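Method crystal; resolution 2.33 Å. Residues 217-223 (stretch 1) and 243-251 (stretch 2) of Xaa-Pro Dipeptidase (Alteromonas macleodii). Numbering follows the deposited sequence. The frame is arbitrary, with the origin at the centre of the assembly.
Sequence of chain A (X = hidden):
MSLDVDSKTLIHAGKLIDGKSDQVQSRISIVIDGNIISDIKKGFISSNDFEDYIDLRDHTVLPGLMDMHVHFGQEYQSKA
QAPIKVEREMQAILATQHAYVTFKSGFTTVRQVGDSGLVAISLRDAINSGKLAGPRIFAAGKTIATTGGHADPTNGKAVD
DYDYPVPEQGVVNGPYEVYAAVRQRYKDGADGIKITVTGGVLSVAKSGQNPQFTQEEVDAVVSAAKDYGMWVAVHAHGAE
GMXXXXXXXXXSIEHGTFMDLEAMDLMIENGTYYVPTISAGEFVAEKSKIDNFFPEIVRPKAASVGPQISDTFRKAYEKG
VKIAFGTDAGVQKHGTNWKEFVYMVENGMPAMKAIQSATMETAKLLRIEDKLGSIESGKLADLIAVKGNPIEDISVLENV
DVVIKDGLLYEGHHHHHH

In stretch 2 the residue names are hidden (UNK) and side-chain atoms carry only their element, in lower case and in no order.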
# COMPACT_ATOMS: atom_id res chain seq x y z
N GLU A 217 -7.37 -3.58 -11.61
CA GLU A 217 -6.00 -3.28 -11.99
C GLU A 217 -5.87 -2.83 -13.45
O GLU A 217 -5.15 -1.87 -13.73
CB GLU A 217 -5.09 -4.49 -11.72
CG GLU A 217 -4.99 -4.90 -10.25
CD GLU A 217 -4.19 -6.18 -10.02
OE1 GLU A 217 -4.27 -7.11 -10.85
OE2 GLU A 217 -3.50 -6.27 -8.99
N VAL A 218 -6.54 -3.50 -14.38
CA VAL A 218 -6.42 -3.08 -15.77
C VAL A 218 -7.19 -1.79 -16.01
O VAL A 218 -6.80 -0.99 -16.87
CB VAL A 218 -6.86 -4.21 -16.77
CG1 VAL A 218 -8.31 -4.61 -16.54
CG2 VAL A 218 -6.66 -3.72 -18.19
N ASP A 219 -8.26 -1.55 -15.26
CA ASP A 219 -8.99 -0.29 -15.41
C ASP A 219 -8.01 0.82 -15.01
O ASP A 219 -7.94 1.87 -15.66
CB ASP A 219 -10.23 -0.22 -14.48
CG ASP A 219 -11.40 -1.07 -14.99
OD1 ASP A 219 -11.41 -1.42 -16.18
OD2 ASP A 219 -12.31 -1.37 -14.19
N ALA A 220 -7.26 0.58 -13.94
CA ALA A 220 -6.29 1.54 -13.44
C ALA A 220 -5.21 1.84 -14.48
O ALA A 220 -4.71 2.96 -14.54
CB ALA A 220 -5.64 1.03 -12.15
N VAL A 221 -4.88 0.84 -15.30
CA VAL A 221 -3.88 1.02 -16.35
C VAL A 221 -4.40 2.02 -17.38
O VAL A 221 -3.70 2.96 -17.75
CB VAL A 221 -3.59 -0.32 -17.10
CG1 VAL A 221 -2.69 -0.07 -18.29
CG2 VAL A 221 -2.95 -1.33 -16.16
N VAL A 222 -5.63 1.82 -17.82
CA VAL A 222 -6.24 2.71 -18.80
C VAL A 222 -6.42 4.12 -18.26
O VAL A 222 -5.99 5.09 -18.88
CB VAL A 222 -7.61 2.16 -19.26
CG1 VAL A 222 -8.28 3.16 -20.20
CG2 VAL A 222 -7.43 0.81 -19.97
N SER A 223 -7.04 4.25 -17.10
CA SER A 223 -7.26 5.59 -16.56
C SER A 223 -5.95 6.32 -16.30
O SER A 223 -5.86 7.52 -16.51
CB SER A 223 -8.10 5.53 -15.28
OG SER A 223 -7.41 4.88 -14.23
N UNK A 243 -10.61 -10.04 -22.34
CA UNK A 243 -11.86 -9.28 -22.21
C UNK A 243 -11.84 -8.21 -21.10
O UNK A 243 -12.47 -7.16 -21.23
c UNK A 243 -13.28 -11.07 -23.29
c UNK A 243 -14.26 -13.15 -22.30
n UNK A 243 -15.19 -14.27 -22.63
c UNK A 243 -13.03 -10.24 -22.03
c UNK A 243 -14.49 -11.98 -23.21
N UNK A 244 -11.11 -8.48 -20.02
CA UNK A 244 -11.03 -7.49 -18.95
C UNK A 244 -10.36 -6.24 -19.52
O UNK A 244 -10.72 -5.12 -19.19
n UNK A 244 -10.79 -12.49 -13.61
c UNK A 244 -10.81 -9.24 -17.08
c UNK A 244 -10.14 -11.45 -14.12
n UNK A 244 -9.02 -11.04 -13.55
c UNK A 244 -10.20 -8.03 -17.77
n UNK A 244 -10.64 -10.82 -15.19
c UNK A 244 -10.03 -9.65 -15.83
N UNK A 245 -9.39 -6.46 -20.41
CA UNK A 245 -8.65 -5.38 -21.04
C UNK A 245 -9.46 -4.67 -22.13
O UNK A 245 -9.42 -3.45 -22.24
c UNK A 245 -7.34 -5.90 -21.62
N UNK A 246 -10.19 -5.44 -22.94
CA UNK A 246 -11.01 -4.87 -24.00
C UNK A 246 -12.07 -3.98 -23.37
O UNK A 246 -12.28 -2.85 -23.80
c UNK A 246 -11.12 -8.12 -26.09
c UNK A 246 -11.68 -5.97 -24.83
c UNK A 246 -12.57 -5.35 -25.90
c UNK A 246 -10.61 -6.84 -25.48
N UNK A 247 -12.73 -4.49 -22.34
CA UNK A 247 -13.76 -3.72 -21.66
C UNK A 247 -13.18 -2.50 -20.95
O UNK A 247 -13.88 -1.51 -20.76
c UNK A 247 -14.50 -4.60 -20.64
n UNK A 247 -16.50 -8.14 -18.61
c UNK A 247 -15.58 -7.38 -19.51
c UNK A 247 -16.35 -6.32 -20.26
c UNK A 247 -15.48 -5.58 -21.29
N UNK A 248 -11.91 -2.58 -20.55
CA UNK A 248 -11.29 -1.45 -19.86
C UNK A 248 -10.99 -0.31 -20.82
O UNK A 248 -10.85 0.84 -20.40
c UNK A 248 -10.00 -1.90 -19.15
N UNK A 249 -10.88 -0.63 -22.10
CA UNK A 249 -10.63 0.39 -23.10
C UNK A 249 -9.22 0.49 -23.67
O UNK A 249 -8.83 1.56 -24.13
N UNK A 250 -8.47 -0.60 -23.64
CA UNK A 250 -7.11 -0.57 -24.17
C UNK A 250 -7.17 -0.36 -25.69
O UNK A 250 -8.20 -0.59 -26.31
c UNK A 250 -6.96 -3.07 -24.46
c UNK A 250 -6.33 -1.85 -23.81
c UNK A 250 -6.30 -2.02 -22.31
N UNK A 251 -6.06 0.09 -26.27
CA UNK A 251 -5.98 0.36 -27.70
C UNK A 251 -5.76 -0.87 -28.58
O UNK A 251 -6.27 -0.92 -29.70
o UNK A 251 -5.93 3.51 -27.82
c UNK A 251 -4.87 1.38 -27.96
o UNK A 251 -4.59 2.93 -26.17
c UNK A 251 -5.14 2.70 -27.27

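Position 243 carries four carbons in an unbranched row ending in a nitrogen, and none of them comes near stretch 1. This is Lys-243, whose amine is hydrogen-bonded elsewhere in the structure; it occupies a helical site beyond reach of stretch 1, where a long chain can run to polar partners.

Position 244 has three carbons, a nitrogen, and then a carbon bearing two more nitrogens, a guanidinium. Its backbone O lies 3.6 Å from Val-218 CG1, and its CB is 4.1 Å from the same CG1. This is Arg-244. The chain is extended and its end leads away from stretch 1, so its charge stays out of the apolar contact.

At position 245 a single carbon follows CA; this CB lies 4.1 Å from Val-218 CG2, and the CA of 245 is 3.9 Å from that methyl. It is Ala-245. The short side chain lets the valine rest close to the helix backbone.

Position 246 has four carbons, forked at the first, with one arm two carbons long: Ile-246. Its CA-to-CB bond points away from stretch 1 and it is buried, as suits a branched apolar side chain.

Position 247 again shows four carbons in a row and a terminal nitrogen, with no contact to stretch 1. This is Lys-247, its end leading away from the contact; a long charged chain suits an exposed site because its amine can stay in solvent.

Position 248 has one side-chain carbon, pointing toward stretch 1. This CB meets Val-218 CG2 at 3.9 Å, Val-222 CG2 at 3.8 Å and Asp-219 OD1 at 3.3 Å. It is Ala-248. A single methyl suits a place with three neighbours within 3.9 Å and a CA-to-CA distance of 5.1 Å between Asp-219 and Ala-248.

Position 249 has no side-chain atoms: Gly-249. Its phi of 104° would jam a CB against the preceding carbonyl O, and glycine avoids this. Gly-249 is the first residue to leave helical phi/psi, at a Schellman motif, with the backbone N of position 250 donating weakly to Ala-245 O at 3.3 Å.

Position 250 has one carbon carrying two others, and one of these methyl carbons lies 3.8 Å from Val-222 CG2. This compact fork is Val-250, and burial suits its apolar group.

Position 251 has two carbons, the second bearing two oxygens, and does not touch stretch 1. It is Asp-251; a carboxylate suits a partly exposed site where both oxygens have hydrogen-bond partners elsewhere in the structure.

The contact works by close apolar packing, without hydrogen bonds between the stretches. The helix axes approach to 9.0 Å at 37°. Val-218 and Val-222, one turn apart, both meet Ala-248 and Val-250, while the alanines keep the second helix surface low enough for the valine methyls to settle against it.

Stretch 2 (243-251) KRAIKAGVD
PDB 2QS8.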